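Local coordinates for Xcc1710-like domain-containing protein (Bordetella parapertussis 12822, PDB 3CPK) that is of unknown function but belongs to the DUF498/DUF598 (Xcc1710-like) family and folds as a small alpha/beta domain, at residues L11-A16 with T129-M134; A34-G39 with R139-L144; P89-V94 with G117-D122. All blocks are in the same frame, centred on the assembly; numbering follows the deposited sequence.

Contact 1 (L11-A16 with T129-M134); sequences LNTVTA and TYNILM
Tyr-130 reaches from helix 123-135 to the extended chain of Leu-11 to Val-14 and gives its phenolic hydrogen to a backbone carbonyl: the OH lies 2.6 Å from Asn-12 O. CB points toward the loop, with CG anti to the backbone N (chi1 162°). The hydroxyl meets the carbonyl tilted 29° from the plane of that group, and the same oxygen sits at the ring edge, with Tyr-130 CE2 3.1 Å from Asn-12 O. This is the tight, buried part. Val-14 CG2 packs at 4.2 Å against Tyr-130 CD2, and Phe-35 meets the ring edge-to-face. Asn-12 turns its amide the other way, where ND2 bonds to the carbonyls of Gly-39 and Ala-36; a short polar side chain suits a place among backbone carbonyls.

The side toward solvent, where Leu-11 is exposed and Thr-13 and Met-134 partly so, is held by packing touches alone. Selenomethionine Met-134, one helical turn on, lays CB over one face of the tyrosine ring near its rim and bends at chi2 and chi3, bringing CE locally close, 3.2 Å from Thr-13 OG1. Leu-11 packs alongside, its CB 4.2 Å from Met-134 SE and its CG and CD2 only slightly further. The chemistry implies that tyrosine serves here as a greasy ring with one polar end, filling the interior while supplying a buried loop carbonyl with a donor.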
# COMPACT_ATOMS: atom_id res chain seq x y z
N LEU A 11 -11.86 5.27 -9.34
CA LEU A 11 -10.84 4.55 -8.61
C LEU A 11 -9.73 5.42 -8.02
O LEU A 11 -9.36 6.45 -8.59
CB LEU A 11 -10.19 3.49 -9.51
CG LEU A 11 -10.91 2.19 -9.93
CD1 LEU A 11 -12.24 2.00 -9.20
CD2 LEU A 11 -11.10 2.21 -11.43
N ASN A 12 -9.20 4.99 -6.88
CA ASN A 12 -8.12 5.70 -6.22
C ASN A 12 -6.85 5.60 -7.06
O ASN A 12 -6.38 4.51 -7.41
CB ASN A 12 -7.89 5.16 -4.81
CG ASN A 12 -8.98 5.57 -3.84
OD1 ASN A 12 -9.42 6.73 -3.82
ND2 ASN A 12 -9.43 4.63 -3.01
N THR A 13 -6.30 6.76 -7.35
CA THR A 13 -5.13 6.87 -8.18
C THR A 13 -4.04 7.74 -7.59
O THR A 13 -4.30 8.86 -7.13
CB THR A 13 -5.57 7.44 -9.54
OG1 THR A 13 -6.56 6.57 -10.10
CG2 THR A 13 -4.39 7.56 -10.49
N VAL A 14 -2.81 7.21 -7.58
CA VAL A 14 -1.66 7.95 -7.09
C VAL A 14 -1.39 9.00 -8.16
O VAL A 14 -0.94 8.70 -9.27
CB VAL A 14 -0.44 7.04 -6.93
CG1 VAL A 14 0.82 7.88 -6.83
CG2 VAL A 14 -0.59 6.18 -5.68
N THR A 15 -1.69 10.24 -7.82
CA THR A 15 -1.55 11.37 -8.73
C THR A 15 -0.13 11.90 -8.97
O THR A 15 0.25 12.22 -10.09
CB THR A 15 -2.44 12.53 -8.25
OG1 THR A 15 -3.82 12.16 -8.40
CG2 THR A 15 -2.18 13.78 -9.07
N ALA A 16 0.64 12.02 -7.90
CA ALA A 16 2.00 12.51 -7.98
C ALA A 16 2.73 11.93 -6.79
O ALA A 16 2.12 11.43 -5.85
CB ALA A 16 2.02 14.03 -7.94
N THR A 129 3.74 1.14 -8.79
CA THR A 129 3.36 -0.24 -9.10
C THR A 129 1.86 -0.43 -8.83
O THR A 129 1.21 -1.27 -9.45
CB THR A 129 4.18 -1.26 -8.26
OG1 THR A 129 5.57 -1.13 -8.57
CG2 THR A 129 3.76 -2.66 -8.60
N TYR A 130 1.33 0.36 -7.91
CA TYR A 130 -0.09 0.30 -7.58
C TYR A 130 -0.93 0.80 -8.76
O TYR A 130 -1.92 0.17 -9.13
CB TYR A 130 -0.41 1.16 -6.36
CG TYR A 130 -1.87 1.49 -6.24
CD1 TYR A 130 -2.75 0.62 -5.60
CD2 TYR A 130 -2.40 2.61 -6.87
CE1 TYR A 130 -4.13 0.88 -5.58
CE2 TYR A 130 -3.76 2.87 -6.87
CZ TYR A 130 -4.62 2.00 -6.22
OH TYR A 130 -5.97 2.24 -6.25
N ASN A 131 -0.55 1.94 -9.31
CA ASN A 131 -1.27 2.51 -10.44
C ASN A 131 -1.36 1.48 -11.56
O ASN A 131 -2.41 1.32 -12.18
CB ASN A 131 -0.57 3.77 -10.97
CG ASN A 131 -0.88 5.03 -10.16
OD1 ASN A 131 -0.24 6.06 -10.35
ND2 ASN A 131 -1.88 4.95 -9.27
N ILE A 132 -0.26 0.79 -11.81
CA ILE A 132 -0.21 -0.21 -12.87
C ILE A 132 -1.10 -1.41 -12.60
O ILE A 132 -1.93 -1.76 -13.42
CB ILE A 132 1.24 -0.67 -13.14
CG1 ILE A 132 2.03 0.50 -13.74
CG2 ILE A 132 1.26 -1.85 -14.11
CD1 ILE A 132 3.50 0.23 -13.91
N LEU A 133 -0.92 -2.05 -11.45
CA LEU A 133 -1.75 -3.21 -11.12
C LEU A 133 -3.22 -2.82 -11.13
O LEU A 133 -4.10 -3.63 -11.43
CB LEU A 133 -1.39 -3.74 -9.74
CG LEU A 133 0.02 -4.32 -9.58
CD1 LEU A 133 0.09 -5.08 -8.27
CD2 LEU A 133 0.32 -5.25 -10.73
N MSE A 134 -3.48 -1.56 -10.81
CA MSE A 134 -4.82 -1.03 -10.79
C MSE A 134 -5.30 -0.82 -12.21
O MSE A 134 -6.41 -1.21 -12.56
CB MSE A 134 -4.83 0.27 -9.98
CG MSE A 134 -6.19 0.89 -9.76
SE MSE A 134 -6.63 2.03 -11.24
CE MSE A 134 -5.59 3.61 -10.70

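Contact 2 (A34-G39 with R139-L144)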
# COMPACT_ATOMS: atom_id res chain seq x y z
N ALA A 34 -3.14 3.72 3.40
CA ALA A 34 -3.40 2.42 2.80
C ALA A 34 -4.71 2.58 2.04
O ALA A 34 -5.56 3.38 2.43
CB ALA A 34 -3.51 1.35 3.87
N PHE A 35 -4.87 1.83 0.96
CA PHE A 35 -6.09 1.94 0.19
C PHE A 35 -6.11 0.96 -0.96
O PHE A 35 -5.08 0.44 -1.39
CB PHE A 35 -6.28 3.38 -0.34
CG PHE A 35 -5.18 3.86 -1.25
CD1 PHE A 35 -5.28 3.68 -2.63
CD2 PHE A 35 -4.04 4.47 -0.73
CE1 PHE A 35 -4.26 4.11 -3.48
CE2 PHE A 35 -3.01 4.90 -1.56
CZ PHE A 35 -3.12 4.72 -2.95
N ALA A 36 -7.32 0.72 -1.44
CA ALA A 36 -7.59 -0.17 -2.55
C ALA A 36 -8.11 0.74 -3.66
O ALA A 36 -8.24 1.95 -3.46
CB ALA A 36 -8.65 -1.18 -2.16
N PRO A 37 -8.39 0.18 -4.84
CA PRO A 37 -8.90 1.02 -5.94
C PRO A 37 -10.22 1.67 -5.54
O PRO A 37 -10.47 2.85 -5.82
CB PRO A 37 -9.06 0.01 -7.07
CG PRO A 37 -7.94 -0.94 -6.81
CD PRO A 37 -8.04 -1.16 -5.33
N GLU A 38 -11.06 0.88 -4.88
CA GLU A 38 -12.34 1.35 -4.42
C GLU A 38 -12.24 1.60 -2.92
O GLU A 38 -11.40 1.01 -2.25
CB GLU A 38 -13.41 0.30 -4.72
CG GLU A 38 -13.53 -0.00 -6.21
CD GLU A 38 -14.74 -0.85 -6.53
OE1 GLU A 38 -15.84 -0.51 -6.05
OE2 GLU A 38 -14.59 -1.85 -7.28
N GLY A 39 -13.07 2.51 -2.41
CA GLY A 39 -13.06 2.81 -0.98
C GLY A 39 -12.31 4.08 -0.64
O GLY A 39 -11.87 4.80 -1.54
N ARG A 139 -6.85 -7.08 -8.36
CA ARG A 139 -7.35 -6.78 -7.01
C ARG A 139 -6.13 -6.45 -6.13
O ARG A 139 -5.52 -7.34 -5.53
CB ARG A 139 -8.11 -7.99 -6.45
N VAL A 140 -5.81 -5.17 -6.05
CA VAL A 140 -4.64 -4.72 -5.32
C VAL A 140 -4.86 -3.71 -4.19
O VAL A 140 -5.72 -2.84 -4.30
CB VAL A 140 -3.64 -4.11 -6.32
CG1 VAL A 140 -4.26 -2.85 -6.94
CG2 VAL A 140 -2.31 -3.80 -5.64
N VAL A 141 -4.09 -3.83 -3.12
CA VAL A 141 -4.15 -2.88 -2.00
C VAL A 141 -2.73 -2.37 -1.86
O VAL A 141 -1.77 -3.09 -2.15
CB VAL A 141 -4.52 -3.53 -0.63
CG1 VAL A 141 -4.50 -2.46 0.45
CG2 VAL A 141 -5.89 -4.17 -0.68
N VAL A 142 -2.58 -1.13 -1.43
CA VAL A 142 -1.25 -0.59 -1.23
C VAL A 142 -1.15 0.15 0.11
O VAL A 142 -2.07 0.86 0.51
CB VAL A 142 -0.84 0.37 -2.38
CG1 VAL A 142 -1.71 1.62 -2.36
CG2 VAL A 142 0.64 0.74 -2.24
N ALA A 143 -0.03 -0.05 0.78
CA ALA A 143 0.28 0.58 2.06
C ALA A 143 1.58 1.33 1.80
O ALA A 143 2.55 0.75 1.31
CB ALA A 143 0.48 -0.48 3.13
N LEU A 144 1.61 2.62 2.13
CA LEU A 144 2.77 3.47 1.89
C LEU A 144 3.22 4.37 3.05
O LEU A 144 2.41 5.08 3.64
CB LEU A 144 2.50 4.40 0.71
CG LEU A 144 1.90 3.86 -0.59
CD1 LEU A 144 1.05 4.96 -1.22
CD2 LEU A 144 2.99 3.38 -1.53
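Phe-35 and Val-142 form an antiparallel hydrogen-bonded pair, their side chains lying side by side and pointing the same way. The backbones exchange two bonds, Phe-35 N to Val-142 O and Val-142 N to Phe-35 O, each 3.0 Å. From CB of Phe-35, chi1 of 61° sets CG between the backbone N and the carbonyl carbon, and the ring spreads over the valine. CD1 is 4.1 Å from Val-142 CG1, and the approach tightens outward until CZ is 3.5 Å from the same methyl. That CG1 is a CH-pi partner, 3.6 Å from the ring centroid and 18° off the normal. At CE2 the ring also meets Leu-144 CD1 at 4.1 Å. A flat aromatic face can accept the valine methyl's C-H in close packing.

Beyond the pair the strand gives way to loop: Pro-37 has no amide hydrogen to donate, and its CD lies 3.0 Å from Val-140 O. On the other face of the sheet, small Ala-34 and Ala-143 stand opposite one another as a non-hydrogen-bonded pair. Such alternation of hydrogen-bonded and non-hydrogen-bonded pairs is the hallmark of antiparallel strands, and here it joins strand 33-35 to 140-144, the middle strand of a mixed five-stranded sheet.

Contact 3 (P89-V94 with G117-D122)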
# COMPACT_ATOMS: atom_id res chain seq x y z
N PRO A 89 -7.51 -9.99 -1.67
CA PRO A 89 -6.81 -9.15 -2.65
C PRO A 89 -5.69 -9.99 -3.27
O PRO A 89 -5.15 -10.88 -2.62
CB PRO A 89 -6.24 -8.01 -1.79
CG PRO A 89 -6.75 -8.28 -0.36
CD PRO A 89 -6.93 -9.76 -0.34
N GLU A 90 -5.34 -9.69 -4.51
CA GLU A 90 -4.29 -10.43 -5.20
C GLU A 90 -2.92 -10.13 -4.57
O GLU A 90 -2.23 -11.03 -4.11
CB GLU A 90 -4.26 -10.00 -6.67
CG GLU A 90 -4.35 -11.12 -7.70
CD GLU A 90 -4.43 -10.57 -9.12
OE1 GLU A 90 -5.51 -10.06 -9.51
OE2 GLU A 90 -3.42 -10.65 -9.85
N VAL A 91 -2.57 -8.85 -4.53
CA VAL A 91 -1.29 -8.40 -4.01
C VAL A 91 -1.40 -7.24 -3.02
O VAL A 91 -2.20 -6.33 -3.21
CB VAL A 91 -0.39 -7.89 -5.17
CG1 VAL A 91 1.06 -7.83 -4.74
CG2 VAL A 91 -0.57 -8.76 -6.40
N LEU A 92 -0.59 -7.29 -1.97
CA LEU A 92 -0.53 -6.19 -1.02
C LEU A 92 0.84 -5.57 -1.22
O LEU A 92 1.87 -6.18 -0.89
CB LEU A 92 -0.67 -6.62 0.44
CG LEU A 92 -0.27 -5.48 1.40
CD1 LEU A 92 -1.06 -4.21 1.07
CD2 LEU A 92 -0.52 -5.89 2.84
N LEU A 93 0.85 -4.38 -1.80
CA LEU A 93 2.08 -3.65 -2.04
C LEU A 93 2.40 -2.87 -0.77
O LEU A 93 1.51 -2.27 -0.17
CB LEU A 93 1.88 -2.66 -3.19
CG LEU A 93 2.14 -3.05 -4.64
CD1 LEU A 93 1.95 -4.54 -4.86
CD2 LEU A 93 1.23 -2.24 -5.53
N VAL A 94 3.66 -2.90 -0.36
CA VAL A 94 4.06 -2.16 0.82
C VAL A 94 5.23 -1.23 0.51
O VAL A 94 6.33 -1.67 0.14
CB VAL A 94 4.44 -3.12 1.96
CG1 VAL A 94 4.76 -2.31 3.23
CG2 VAL A 94 3.30 -4.09 2.21
N GLY A 117 -0.35 -12.28 -1.61
CA GLY A 117 1.08 -12.10 -1.76
C GLY A 117 1.46 -10.66 -1.51
O GLY A 117 0.78 -9.75 -1.98
N VAL A 118 2.55 -10.45 -0.77
CA VAL A 118 2.98 -9.09 -0.47
C VAL A 118 4.34 -8.74 -1.05
O VAL A 118 5.22 -9.59 -1.18
CB VAL A 118 2.96 -8.82 1.07
CG1 VAL A 118 2.54 -10.07 1.80
CG2 VAL A 118 4.31 -8.33 1.56
N GLU A 119 4.50 -7.48 -1.39
CA GLU A 119 5.73 -6.99 -1.98
C GLU A 119 6.12 -5.66 -1.37
O GLU A 119 5.37 -4.69 -1.46
CB GLU A 119 5.54 -6.82 -3.48
CG GLU A 119 4.94 -8.04 -4.14
CD GLU A 119 4.82 -7.90 -5.65
OE1 GLU A 119 5.66 -7.18 -6.23
OE2 GLU A 119 3.91 -8.52 -6.24
N ALA A 120 7.29 -5.62 -0.74
CA ALA A 120 7.78 -4.39 -0.13
C ALA A 120 8.77 -3.76 -1.09
O ALA A 120 9.50 -4.46 -1.77
CB ALA A 120 8.45 -4.70 1.19
N MSE A 121 8.77 -2.44 -1.17
CA MSE A 121 9.69 -1.73 -2.05
C MSE A 121 9.65 -0.29 -1.61
O MSE A 121 8.79 0.08 -0.83
CB MSE A 121 9.24 -1.86 -3.51
CG MSE A 121 7.79 -1.48 -3.77
SE MSE A 121 7.17 -1.87 -5.57
CE MSE A 121 6.78 -3.77 -5.30
N ASP A 122 10.59 0.52 -2.09
CA ASP A 122 10.59 1.92 -1.72
C ASP A 122 9.23 2.47 -2.12
O ASP A 122 8.60 1.98 -3.06
CB ASP A 122 11.72 2.67 -2.43
CG ASP A 122 11.63 2.58 -3.93
OD1 ASP A 122 11.93 1.49 -4.47
OD2 ASP A 122 11.24 3.58 -4.56
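The carboxylate of Glu-119 comes beside Val-91, whose CG1 lies obliquely out of the carboxylate plane, 3.3 Å from OE2. The other flat groups here are the peptides, linked across the strands through N-H and C=O. Val-91, Leu-93 and Glu-119 stand on one face of the sheet, and Leu-92, Val-94, Val-118 and Ala-120 on the other. Leu-92 N bonds to Gly-117 O at 2.8 Å and Glu-119 N to Leu-92 O at 3.0 Å. Further along, Val-94 N reaches Glu-119 O at 2.7 Å, and Met-121 N bonds to Val-94 O. At the start, Gly-117 N to Glu-90 O is weak, 3.4 Å. Each residue of 91-94 thus faces one of 117-120 in parallel register, the strand directions differing by 17°.

These strands are the two arms of a beta-alpha-beta unit whose connecting helix is 105-112. That helix packs on the face of Leu-92 and Val-118, which pair CB to CB at 4.3 Å. Branched valines and leucine suit this layer, being bulky and apolar; Ala-120 pairs CB to CB with Val-94 at 4.4 Å, its small side chain next to a branched one. Helix 123-135 lies on the opposite face, over Leu-93. Strand 117-121 is outermost in the sheet within the chain, and the exposed Glu-119 can keep a charged end there. Glu-90 turns its carboxylate away to a salt bridge with Arg-138, and Asp-122 N-caps helix 123-135 through a weak bond to Ala-125 N.

Along the chain the segments come in the order 11-16, 34-39, 89-94, 117-122, 129-134 and 139-144, so contacts 1 and 2 interlock, while contact 3 falls wholly within the span of each. Contacts 2 and 3 share one mixed sheet, where strands 140-144 and 91-95 are neighbours; their centres are about 10 Å apart. Contact 1 lies about 9 Å from contact 2 and 13 Å from contact 3, centre to centre, and is tied to both by helix 123-135, which packs on the sheet through Tyr-130 and Leu-133. Residues 11-16 are thus joined to helix 123-135, and strand 33-35 to strand 140-144, consistent with a single compact domain.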